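Local structure of hydrogenase expression/formation protein HypE (Desulfovibrio vulgaris subsp. vulgaris, 2Z1U) at the interface of chains A and B. The protein binds ATP and magnesium and acts in hydrogenase maturation, probably in making the cyanide ligands of the [NiFe] active site. Numbering follows the deposited sequence. Chains: chain A/B, Hydrogenase expression/formation protein HypE.

The interface of chains A and B. Residues chain A 54, 81, 84, 218-220; chain B 41-42.
A loop of chain B, B:Asp41 and B:Ala42, enters a cleft of chain A formed by strand 50-58, the end of helix 70-83 with the loop after it, and strand 217-219 running into A:Asp220. This belongs to the two-fold interface of a HypE dimer, whose AIR synthase-related (PurM-like) fold typically places its ATP sites between subunits. B:Asp41 carries most of the patch, with 86 Å² of its surface buried by chain A. Its carboxylate forms a salt bridge with A:Arg219, NE standing 2.8 Å from OD1 with 158° at the hydrogen. NE reaches the syn side of OD1 but from 34° out of the carboxylate plane, and the two flat groups are strongly turned against each other. A:Arg219 starts with CG anti to its own N (chi1 -173°), then bends at chi2 and chi3, which points the NE-H, nearly in the guanidinium plane, at this oxygen. Water 1 lies in plane at the guanidinium edge, 3.0 Å from A:Arg219 NH2; it also bonds to the backbone N and OD1 of B:Asp41, so a second, water-bridged link probably helps hold the carboxylate. The other oxygen, OD2, comes within 3.1 Å of A:Asp81 OD2 and equally near A:Asp220 OD1. Three carboxylates thus converge, as suits a magnesium site to which all three residues contribute; the ion would be expected to balance their charge, and A:Arg219 may help. At the backbone end, A:Ser54 OG donates to B:Asp41 O at 3.1 Å, nearly in line with the C=O bond. A few carbon contacts add to this: A:Met84 CB lies 3.6 Å from B:Asp41 CB, and A:Ser54 CB meets the B:Ala42 methyl.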
# COMPACT_ATOMS: atom_id res chain seq x y z
N SER A 54 -6.52 -5.20 3.61
CA SER A 54 -5.25 -5.93 3.50
C SER A 54 -4.27 -5.21 2.60
O SER A 54 -4.69 -4.58 1.61
CB SER A 54 -5.54 -7.32 2.90
OG SER A 54 -4.34 -8.06 2.78
N ASP A 81 -6.62 -11.88 -0.39
CA ASP A 81 -6.45 -11.64 1.04
C ASP A 81 -7.68 -10.99 1.69
O ASP A 81 -8.10 -11.39 2.77
CB ASP A 81 -5.18 -10.80 1.31
CG ASP A 81 -4.05 -11.64 1.91
OD1 ASP A 81 -2.93 -11.13 2.15
OD2 ASP A 81 -4.30 -12.82 2.18
N MET A 84 -10.35 -13.59 2.21
CA MET A 84 -10.11 -14.54 3.32
C MET A 84 -10.85 -14.18 4.61
O MET A 84 -11.10 -15.04 5.44
CB MET A 84 -8.61 -14.71 3.60
CG MET A 84 -7.77 -15.22 2.43
SD MET A 84 -8.29 -16.79 1.71
CE MET A 84 -9.50 -16.29 0.46
N LEU A 218 -10.57 -19.23 6.36
CA LEU A 218 -10.09 -19.16 4.99
C LEU A 218 -8.68 -18.60 5.04
O LEU A 218 -8.42 -17.65 5.79
CB LEU A 218 -10.98 -18.24 4.12
CG LEU A 218 -12.46 -18.58 3.90
CD1 LEU A 218 -13.22 -17.37 3.29
CD2 LEU A 218 -12.66 -19.84 3.05
N ARG A 219 -7.76 -19.19 4.28
CA ARG A 219 -6.42 -18.61 4.14
C ARG A 219 -5.81 -19.05 2.81
O ARG A 219 -6.06 -20.17 2.35
CB ARG A 219 -5.50 -18.99 5.33
CG ARG A 219 -4.14 -18.26 5.29
CD ARG A 219 -3.60 -18.01 6.66
NE ARG A 219 -4.45 -17.11 7.46
CZ ARG A 219 -4.31 -16.95 8.78
NH1 ARG A 219 -3.34 -17.60 9.42
NH2 ARG A 219 -5.11 -16.14 9.46
N ASP A 220 -4.98 -18.19 2.23
CA ASP A 220 -4.31 -18.51 0.97
C ASP A 220 -2.88 -18.96 1.26
O ASP A 220 -2.10 -18.24 1.88
CB ASP A 220 -4.35 -17.29 0.03
CG ASP A 220 -3.82 -16.06 0.68
OD1 ASP A 220 -3.93 -15.92 1.92
OD2 ASP A 220 -3.26 -15.23 -0.03
N ASP B 41 -5.50 -12.53 7.60
CA ASP B 41 -5.16 -12.10 6.24
C ASP B 41 -5.61 -10.67 5.93
O ASP B 41 -5.14 -10.06 4.97
CB ASP B 41 -5.82 -13.02 5.23
CG ASP B 41 -5.28 -14.41 5.30
OD1 ASP B 41 -5.93 -15.27 5.92
OD2 ASP B 41 -4.19 -14.61 4.75
N ALA B 42 -6.54 -10.16 6.74
CA ALA B 42 -6.98 -8.77 6.63
C ALA B 42 -7.38 -8.26 8.00
O ALA B 42 -7.66 -9.05 8.90
CB ALA B 42 -8.15 -8.64 5.64
O HOH W 1 -7.39 -14.84 8.02